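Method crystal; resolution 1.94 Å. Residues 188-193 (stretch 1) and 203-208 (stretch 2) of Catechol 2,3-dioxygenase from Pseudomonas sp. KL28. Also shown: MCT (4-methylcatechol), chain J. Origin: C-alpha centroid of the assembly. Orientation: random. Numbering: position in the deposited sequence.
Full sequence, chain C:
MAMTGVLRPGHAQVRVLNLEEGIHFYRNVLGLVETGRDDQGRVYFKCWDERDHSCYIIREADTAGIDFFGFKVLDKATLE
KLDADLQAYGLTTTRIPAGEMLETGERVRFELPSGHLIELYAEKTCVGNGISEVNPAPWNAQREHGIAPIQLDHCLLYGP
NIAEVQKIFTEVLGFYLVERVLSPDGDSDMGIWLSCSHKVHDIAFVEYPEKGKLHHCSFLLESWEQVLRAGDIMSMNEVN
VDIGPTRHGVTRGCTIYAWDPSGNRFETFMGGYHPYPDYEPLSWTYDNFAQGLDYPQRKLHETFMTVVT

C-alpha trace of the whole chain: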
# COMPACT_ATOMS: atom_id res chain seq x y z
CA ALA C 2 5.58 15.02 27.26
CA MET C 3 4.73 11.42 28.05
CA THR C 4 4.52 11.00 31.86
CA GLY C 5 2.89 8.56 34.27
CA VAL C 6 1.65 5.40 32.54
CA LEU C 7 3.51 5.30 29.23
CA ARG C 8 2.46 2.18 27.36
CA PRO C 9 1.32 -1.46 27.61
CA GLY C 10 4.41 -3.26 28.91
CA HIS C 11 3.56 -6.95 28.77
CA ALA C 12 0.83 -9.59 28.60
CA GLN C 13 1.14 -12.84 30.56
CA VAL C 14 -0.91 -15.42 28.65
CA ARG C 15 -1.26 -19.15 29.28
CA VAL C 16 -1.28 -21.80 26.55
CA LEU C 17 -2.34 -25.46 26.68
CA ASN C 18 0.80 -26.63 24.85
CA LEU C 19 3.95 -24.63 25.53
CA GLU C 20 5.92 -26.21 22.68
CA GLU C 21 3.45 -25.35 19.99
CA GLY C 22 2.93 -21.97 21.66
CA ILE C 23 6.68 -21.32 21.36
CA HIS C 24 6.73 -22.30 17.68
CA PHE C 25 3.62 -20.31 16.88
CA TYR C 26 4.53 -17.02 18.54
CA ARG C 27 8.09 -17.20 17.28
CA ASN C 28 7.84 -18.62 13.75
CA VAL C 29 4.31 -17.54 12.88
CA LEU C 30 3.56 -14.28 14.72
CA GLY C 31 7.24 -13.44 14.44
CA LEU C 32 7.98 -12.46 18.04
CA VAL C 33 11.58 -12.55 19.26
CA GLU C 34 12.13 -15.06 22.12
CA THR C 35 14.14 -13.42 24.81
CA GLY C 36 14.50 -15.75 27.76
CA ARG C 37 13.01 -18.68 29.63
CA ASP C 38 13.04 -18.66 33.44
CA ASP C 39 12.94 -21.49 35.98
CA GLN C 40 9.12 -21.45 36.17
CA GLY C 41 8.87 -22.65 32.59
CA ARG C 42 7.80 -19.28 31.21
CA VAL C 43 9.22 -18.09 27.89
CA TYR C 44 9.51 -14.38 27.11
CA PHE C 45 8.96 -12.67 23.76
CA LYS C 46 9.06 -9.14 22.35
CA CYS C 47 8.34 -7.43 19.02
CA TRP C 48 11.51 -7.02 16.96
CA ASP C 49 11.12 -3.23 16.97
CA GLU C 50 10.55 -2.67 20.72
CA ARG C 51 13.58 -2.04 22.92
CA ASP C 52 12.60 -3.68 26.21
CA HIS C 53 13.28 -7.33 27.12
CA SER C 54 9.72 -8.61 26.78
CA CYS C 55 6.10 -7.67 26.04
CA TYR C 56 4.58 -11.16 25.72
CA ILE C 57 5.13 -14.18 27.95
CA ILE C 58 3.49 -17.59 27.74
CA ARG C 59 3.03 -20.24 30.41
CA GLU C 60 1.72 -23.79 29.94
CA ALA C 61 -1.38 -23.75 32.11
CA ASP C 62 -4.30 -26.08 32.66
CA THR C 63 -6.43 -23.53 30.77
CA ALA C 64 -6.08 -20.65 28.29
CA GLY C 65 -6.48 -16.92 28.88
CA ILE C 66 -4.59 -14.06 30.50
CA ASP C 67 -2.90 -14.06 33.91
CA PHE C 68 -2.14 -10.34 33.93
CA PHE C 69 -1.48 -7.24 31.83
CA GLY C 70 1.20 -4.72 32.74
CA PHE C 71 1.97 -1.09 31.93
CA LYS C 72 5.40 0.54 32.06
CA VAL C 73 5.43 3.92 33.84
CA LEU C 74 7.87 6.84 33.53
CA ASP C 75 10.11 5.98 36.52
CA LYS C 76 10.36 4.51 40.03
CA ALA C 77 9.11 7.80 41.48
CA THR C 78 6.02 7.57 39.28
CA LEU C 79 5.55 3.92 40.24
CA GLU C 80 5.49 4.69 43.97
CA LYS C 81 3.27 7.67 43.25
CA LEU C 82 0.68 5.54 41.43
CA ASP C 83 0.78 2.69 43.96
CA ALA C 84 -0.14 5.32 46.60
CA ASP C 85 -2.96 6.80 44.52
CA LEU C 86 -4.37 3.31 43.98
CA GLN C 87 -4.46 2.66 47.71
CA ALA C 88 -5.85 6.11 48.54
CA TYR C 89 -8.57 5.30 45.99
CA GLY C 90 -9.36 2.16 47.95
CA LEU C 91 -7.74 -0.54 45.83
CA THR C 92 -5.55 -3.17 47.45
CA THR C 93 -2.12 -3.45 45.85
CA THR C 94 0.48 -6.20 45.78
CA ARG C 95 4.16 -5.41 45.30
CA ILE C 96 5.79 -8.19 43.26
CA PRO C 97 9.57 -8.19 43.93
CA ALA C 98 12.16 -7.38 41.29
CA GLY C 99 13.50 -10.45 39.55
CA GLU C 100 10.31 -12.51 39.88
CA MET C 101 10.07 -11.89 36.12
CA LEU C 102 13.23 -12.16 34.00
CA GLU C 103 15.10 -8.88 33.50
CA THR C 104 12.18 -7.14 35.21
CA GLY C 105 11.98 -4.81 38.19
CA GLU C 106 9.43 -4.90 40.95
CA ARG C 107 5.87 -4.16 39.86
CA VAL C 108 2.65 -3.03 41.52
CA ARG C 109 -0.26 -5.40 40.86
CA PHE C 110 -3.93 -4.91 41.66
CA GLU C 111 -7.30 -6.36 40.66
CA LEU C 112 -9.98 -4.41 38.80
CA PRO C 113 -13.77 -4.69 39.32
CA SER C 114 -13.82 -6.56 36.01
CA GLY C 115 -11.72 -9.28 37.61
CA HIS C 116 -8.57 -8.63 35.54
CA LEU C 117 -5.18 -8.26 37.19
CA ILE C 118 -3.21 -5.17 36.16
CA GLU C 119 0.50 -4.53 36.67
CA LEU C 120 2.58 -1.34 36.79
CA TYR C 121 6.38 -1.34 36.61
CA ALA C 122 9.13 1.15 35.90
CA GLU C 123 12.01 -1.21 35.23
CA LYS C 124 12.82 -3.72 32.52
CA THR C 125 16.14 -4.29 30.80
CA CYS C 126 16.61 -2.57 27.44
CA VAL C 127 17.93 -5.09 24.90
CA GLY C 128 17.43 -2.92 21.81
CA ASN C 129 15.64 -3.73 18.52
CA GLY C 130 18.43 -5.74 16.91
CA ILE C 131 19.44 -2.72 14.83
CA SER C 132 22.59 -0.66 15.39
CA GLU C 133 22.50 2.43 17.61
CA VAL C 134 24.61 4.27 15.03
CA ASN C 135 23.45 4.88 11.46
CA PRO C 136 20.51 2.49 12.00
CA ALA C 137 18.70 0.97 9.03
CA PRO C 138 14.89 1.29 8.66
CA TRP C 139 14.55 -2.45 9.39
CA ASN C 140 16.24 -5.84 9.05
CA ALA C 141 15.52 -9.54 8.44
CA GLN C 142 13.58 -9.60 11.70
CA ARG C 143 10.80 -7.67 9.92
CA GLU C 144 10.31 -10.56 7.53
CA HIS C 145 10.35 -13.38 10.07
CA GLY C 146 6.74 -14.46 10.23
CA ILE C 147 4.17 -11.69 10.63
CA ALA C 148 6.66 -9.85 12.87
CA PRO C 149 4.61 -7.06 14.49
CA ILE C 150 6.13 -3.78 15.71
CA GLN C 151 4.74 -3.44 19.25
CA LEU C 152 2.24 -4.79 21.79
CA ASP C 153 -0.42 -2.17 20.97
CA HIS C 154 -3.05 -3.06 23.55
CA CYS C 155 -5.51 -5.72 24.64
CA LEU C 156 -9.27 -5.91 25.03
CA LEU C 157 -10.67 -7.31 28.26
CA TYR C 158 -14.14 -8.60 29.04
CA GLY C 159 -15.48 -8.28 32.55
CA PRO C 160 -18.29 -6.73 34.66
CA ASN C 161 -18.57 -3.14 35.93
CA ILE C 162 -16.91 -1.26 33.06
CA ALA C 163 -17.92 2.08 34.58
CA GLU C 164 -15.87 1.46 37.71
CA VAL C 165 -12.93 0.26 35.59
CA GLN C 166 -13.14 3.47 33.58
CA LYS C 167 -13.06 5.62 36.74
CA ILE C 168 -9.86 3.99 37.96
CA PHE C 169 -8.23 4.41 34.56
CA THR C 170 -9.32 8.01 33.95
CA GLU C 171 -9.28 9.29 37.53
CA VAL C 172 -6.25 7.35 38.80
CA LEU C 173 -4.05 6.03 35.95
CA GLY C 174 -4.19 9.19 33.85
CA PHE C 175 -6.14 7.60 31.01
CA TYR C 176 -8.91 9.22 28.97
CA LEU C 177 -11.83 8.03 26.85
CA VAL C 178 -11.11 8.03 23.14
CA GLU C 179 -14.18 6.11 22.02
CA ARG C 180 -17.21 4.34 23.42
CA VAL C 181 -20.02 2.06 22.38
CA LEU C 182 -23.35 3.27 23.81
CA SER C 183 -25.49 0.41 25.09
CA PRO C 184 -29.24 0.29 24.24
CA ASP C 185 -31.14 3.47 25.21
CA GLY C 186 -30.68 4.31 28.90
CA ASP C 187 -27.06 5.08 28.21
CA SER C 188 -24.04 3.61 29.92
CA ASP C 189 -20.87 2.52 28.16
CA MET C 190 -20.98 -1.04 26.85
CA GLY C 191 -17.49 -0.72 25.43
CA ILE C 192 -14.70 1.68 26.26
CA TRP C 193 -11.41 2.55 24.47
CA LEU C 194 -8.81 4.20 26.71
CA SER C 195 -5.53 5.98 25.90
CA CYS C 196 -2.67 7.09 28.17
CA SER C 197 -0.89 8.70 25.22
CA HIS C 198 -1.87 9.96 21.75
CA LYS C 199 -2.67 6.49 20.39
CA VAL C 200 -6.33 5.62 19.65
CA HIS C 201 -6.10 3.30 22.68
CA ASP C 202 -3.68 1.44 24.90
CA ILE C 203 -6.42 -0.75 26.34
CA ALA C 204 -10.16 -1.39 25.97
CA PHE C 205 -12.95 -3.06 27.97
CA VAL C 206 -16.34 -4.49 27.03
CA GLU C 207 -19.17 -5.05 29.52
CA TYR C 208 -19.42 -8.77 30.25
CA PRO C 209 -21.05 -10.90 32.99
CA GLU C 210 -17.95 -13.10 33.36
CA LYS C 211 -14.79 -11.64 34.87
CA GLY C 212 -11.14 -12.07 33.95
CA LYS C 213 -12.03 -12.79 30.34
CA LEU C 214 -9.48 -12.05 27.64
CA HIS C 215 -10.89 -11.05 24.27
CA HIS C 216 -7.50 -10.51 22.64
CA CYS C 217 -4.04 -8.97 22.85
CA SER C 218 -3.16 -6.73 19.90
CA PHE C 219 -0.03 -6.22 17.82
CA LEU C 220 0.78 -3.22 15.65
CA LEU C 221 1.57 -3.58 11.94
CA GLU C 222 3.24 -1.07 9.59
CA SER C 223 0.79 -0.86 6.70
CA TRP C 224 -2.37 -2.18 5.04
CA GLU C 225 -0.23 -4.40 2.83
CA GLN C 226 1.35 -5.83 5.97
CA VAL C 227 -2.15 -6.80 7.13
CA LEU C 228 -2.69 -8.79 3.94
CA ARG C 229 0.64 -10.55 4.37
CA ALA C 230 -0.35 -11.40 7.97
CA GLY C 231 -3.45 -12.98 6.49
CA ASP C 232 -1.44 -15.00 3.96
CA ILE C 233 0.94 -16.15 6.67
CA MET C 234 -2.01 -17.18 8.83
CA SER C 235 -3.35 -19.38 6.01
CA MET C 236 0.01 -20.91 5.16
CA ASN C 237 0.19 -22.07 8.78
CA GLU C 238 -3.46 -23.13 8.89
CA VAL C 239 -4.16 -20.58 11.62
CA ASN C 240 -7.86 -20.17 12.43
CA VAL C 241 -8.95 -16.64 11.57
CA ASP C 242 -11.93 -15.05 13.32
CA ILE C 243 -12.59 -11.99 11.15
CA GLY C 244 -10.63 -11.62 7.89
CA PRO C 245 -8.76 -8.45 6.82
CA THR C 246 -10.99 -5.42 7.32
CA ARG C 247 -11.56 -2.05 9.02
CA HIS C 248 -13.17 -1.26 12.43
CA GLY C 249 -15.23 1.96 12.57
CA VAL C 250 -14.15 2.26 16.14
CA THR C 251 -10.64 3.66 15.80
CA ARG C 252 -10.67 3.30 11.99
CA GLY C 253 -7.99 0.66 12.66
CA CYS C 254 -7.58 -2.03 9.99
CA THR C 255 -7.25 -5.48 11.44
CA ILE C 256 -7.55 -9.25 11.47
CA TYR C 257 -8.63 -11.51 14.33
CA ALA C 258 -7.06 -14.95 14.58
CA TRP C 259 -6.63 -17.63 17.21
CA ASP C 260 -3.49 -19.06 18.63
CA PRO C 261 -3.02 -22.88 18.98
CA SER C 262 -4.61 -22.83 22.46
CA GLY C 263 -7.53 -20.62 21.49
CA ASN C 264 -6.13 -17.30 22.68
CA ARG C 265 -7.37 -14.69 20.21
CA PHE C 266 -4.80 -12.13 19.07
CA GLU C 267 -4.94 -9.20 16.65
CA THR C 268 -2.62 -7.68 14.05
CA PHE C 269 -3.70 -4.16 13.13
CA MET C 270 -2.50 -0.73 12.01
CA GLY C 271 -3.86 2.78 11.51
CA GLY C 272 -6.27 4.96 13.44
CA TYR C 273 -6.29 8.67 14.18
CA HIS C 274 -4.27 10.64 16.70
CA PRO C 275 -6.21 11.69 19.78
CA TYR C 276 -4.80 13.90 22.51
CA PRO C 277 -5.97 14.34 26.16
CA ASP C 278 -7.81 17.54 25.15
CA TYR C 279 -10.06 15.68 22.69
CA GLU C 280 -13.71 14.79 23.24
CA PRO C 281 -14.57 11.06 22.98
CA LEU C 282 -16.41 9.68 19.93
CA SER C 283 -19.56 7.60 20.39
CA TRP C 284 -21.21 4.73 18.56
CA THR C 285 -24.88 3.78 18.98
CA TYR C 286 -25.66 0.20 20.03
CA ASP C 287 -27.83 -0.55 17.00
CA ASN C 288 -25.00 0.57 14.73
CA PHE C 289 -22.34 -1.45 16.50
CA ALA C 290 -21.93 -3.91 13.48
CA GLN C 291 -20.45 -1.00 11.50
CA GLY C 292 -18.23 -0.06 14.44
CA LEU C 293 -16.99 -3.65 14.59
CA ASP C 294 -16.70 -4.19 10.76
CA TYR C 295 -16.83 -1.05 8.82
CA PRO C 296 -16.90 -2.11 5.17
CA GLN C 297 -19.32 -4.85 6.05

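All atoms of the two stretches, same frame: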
# COMPACT_ATOMS: atom_id res chain seq x y z
N SER C 188 -25.11 4.05 29.04
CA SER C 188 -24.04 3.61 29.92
C SER C 188 -23.09 3.03 28.88
O SER C 188 -23.53 2.56 27.83
CB SER C 188 -24.54 2.53 30.87
OG SER C 188 -25.04 1.41 30.16
N ASP C 189 -21.79 3.05 29.14
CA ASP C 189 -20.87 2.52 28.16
C ASP C 189 -20.75 1.00 28.20
O ASP C 189 -20.41 0.41 29.23
CB ASP C 189 -19.49 3.15 28.30
CG ASP C 189 -19.54 4.66 28.31
OD1 ASP C 189 -20.30 5.24 27.50
OD2 ASP C 189 -18.81 5.27 29.12
N MET C 190 -21.04 0.40 27.05
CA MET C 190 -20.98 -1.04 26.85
C MET C 190 -19.56 -1.45 26.49
O MET C 190 -19.13 -2.58 26.76
CB MET C 190 -21.91 -1.41 25.69
CG MET C 190 -21.89 -2.88 25.34
SD MET C 190 -23.14 -3.33 24.12
CE MET C 190 -22.20 -3.16 22.59
N GLY C 191 -18.86 -0.51 25.85
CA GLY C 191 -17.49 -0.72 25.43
C GLY C 191 -16.74 0.59 25.60
O GLY C 191 -17.28 1.67 25.34
N ILE C 192 -15.49 0.49 25.99
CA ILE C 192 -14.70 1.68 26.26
C ILE C 192 -13.26 1.52 25.76
O ILE C 192 -12.61 0.50 25.99
CB ILE C 192 -14.82 1.91 27.80
CG1 ILE C 192 -16.11 2.69 28.09
CG2 ILE C 192 -13.61 2.55 28.37
CD1 ILE C 192 -16.40 2.86 29.57
N TRP C 193 -12.77 2.54 25.03
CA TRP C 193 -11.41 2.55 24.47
C TRP C 193 -10.56 3.65 25.13
O TRP C 193 -10.73 4.83 24.84
CB TRP C 193 -11.45 2.76 22.95
CG TRP C 193 -11.91 1.54 22.23
CD1 TRP C 193 -11.12 0.62 21.57
CD2 TRP C 193 -13.24 1.02 22.19
NE1 TRP C 193 -11.88 -0.43 21.14
CE2 TRP C 193 -13.19 -0.22 21.51
CE3 TRP C 193 -14.47 1.47 22.69
CZ2 TRP C 193 -14.33 -1.01 21.31
CZ3 TRP C 193 -15.60 0.69 22.49
CH2 TRP C 193 -15.52 -0.54 21.80
N ILE C 203 -5.65 0.34 25.76
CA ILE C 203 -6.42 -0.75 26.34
C ILE C 203 -7.92 -0.48 26.19
O ILE C 203 -8.34 0.68 26.13
CB ILE C 203 -6.07 -0.94 27.84
CG1 ILE C 203 -6.64 -2.26 28.36
CG2 ILE C 203 -6.59 0.23 28.66
CD1 ILE C 203 -6.08 -2.69 29.72
N ALA C 204 -8.71 -1.54 26.10
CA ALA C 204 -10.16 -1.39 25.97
C ALA C 204 -10.88 -2.46 26.80
O ALA C 204 -10.30 -3.50 27.09
CB ALA C 204 -10.59 -1.50 24.51
N PHE C 205 -12.12 -2.16 27.17
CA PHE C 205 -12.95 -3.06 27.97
C PHE C 205 -14.37 -3.12 27.41
O PHE C 205 -14.91 -2.13 26.92
CB PHE C 205 -13.06 -2.59 29.43
CG PHE C 205 -11.78 -2.67 30.21
CD1 PHE C 205 -10.87 -1.61 30.20
CD2 PHE C 205 -11.49 -3.79 30.97
CE1 PHE C 205 -9.69 -1.67 30.93
CE2 PHE C 205 -10.30 -3.86 31.71
CZ PHE C 205 -9.41 -2.80 31.68
N VAL C 206 -14.97 -4.30 27.50
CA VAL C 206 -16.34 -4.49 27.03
C VAL C 206 -17.14 -5.12 28.17
O VAL C 206 -16.68 -6.08 28.78
CB VAL C 206 -16.38 -5.39 25.79
CG1 VAL C 206 -17.81 -5.55 25.31
CG2 VAL C 206 -15.54 -4.79 24.68
N GLU C 207 -18.31 -4.56 28.44
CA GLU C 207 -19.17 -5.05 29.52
C GLU C 207 -19.47 -6.53 29.32
O GLU C 207 -19.94 -6.93 28.26
CB GLU C 207 -20.49 -4.27 29.55
CG GLU C 207 -21.34 -4.52 30.79
CD GLU C 207 -20.77 -3.86 32.05
OE1 GLU C 207 -20.50 -2.64 32.02
OE2 GLU C 207 -20.59 -4.57 33.07
N TYR C 208 -19.19 -7.33 30.34
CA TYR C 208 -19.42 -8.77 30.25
C TYR C 208 -19.68 -9.37 31.63
O TYR C 208 -18.99 -9.05 32.59
CB TYR C 208 -18.19 -9.43 29.62
CG TYR C 208 -18.43 -10.84 29.15
CD1 TYR C 208 -19.38 -11.11 28.16
CD2 TYR C 208 -17.67 -11.89 29.65
CE1 TYR C 208 -19.57 -12.40 27.69
CE2 TYR C 208 -17.85 -13.19 29.18
CZ TYR C 208 -18.80 -13.44 28.20
OH TYR C 208 -18.97 -14.72 27.73
C1 MCT J . -12.39 -2.71 18.23
C2 MCT J . -11.73 -3.82 18.78
C3 MCT J . -10.31 -3.83 18.82
O3 MCT J . -9.68 -4.90 19.33
C4 MCT J . -9.56 -2.74 18.33
O4 MCT J . -8.20 -2.77 18.38
C5 MCT J . -10.23 -1.61 17.78
C6 MCT J . -11.64 -1.60 17.74
C MCT J . -13.88 -2.68 18.18

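Stretches 188-193 and 203-208 pair as antiparallel neighbours, burying 347 Å² in total, and the backbone does most of the work. Ser188, at the exposed start of stretch 1, does not reach stretch 2. Asp189 makes only a loose approach, its O lying 4.1 Å from Glu207 OE1; its own carboxylate leads away from the partner.

At Met190 the chain turns a corner, yet its carbonyl is directed at stretch 2 and accepts a nearly linear hydrogen bond from Glu207 N (N to Met190 O, 2.7 Å). Val206 CA also lies 3.4 Å from Met190 O, in a CA-H...O contact. The Met190 CA-to-CB bond points sideways; with chi1 and chi2 both t, the side chain's nearest approach is 4.6 Å, Met190 CG to Glu207 CB.

Gly191 sits opposite Val206 in a non-hydrogen-bonded pair, its CA 3.3 Å from Phe205 O. Glycine suits this position because a CB here would fall about 3.0 Å from Trp193 CH2, so its absence leaves room for the indole.

Ile192 and Phe205 form the hydrogen-bonded pair: Ile192 N donates to Phe205 O (2.8 Å), and Phe205 N donates to Ile192 O (3.0 Å). Ala204 CA adds a CA-H...O contact to the same Ile192 O at 3.1 Å. Both side chains of the pair project to one face of the sheet, where their apolar bulk is buried, although their ends lead away from the opposing strand.

Trp193 lies on the other face with Ala204 and Val206. The small methyl of Ala204 fits over its indole, with CB 3.8 Å from the centroid of the five-membered ring in a CH-pi contact. The ring's NE1 is buried without a hydrogen-bonding partner in the model. At its far side the indole reaches the bound 4-methylcatechol, Trp193 CZ2 lying 3.6 Å from the ligand methyl carbon C.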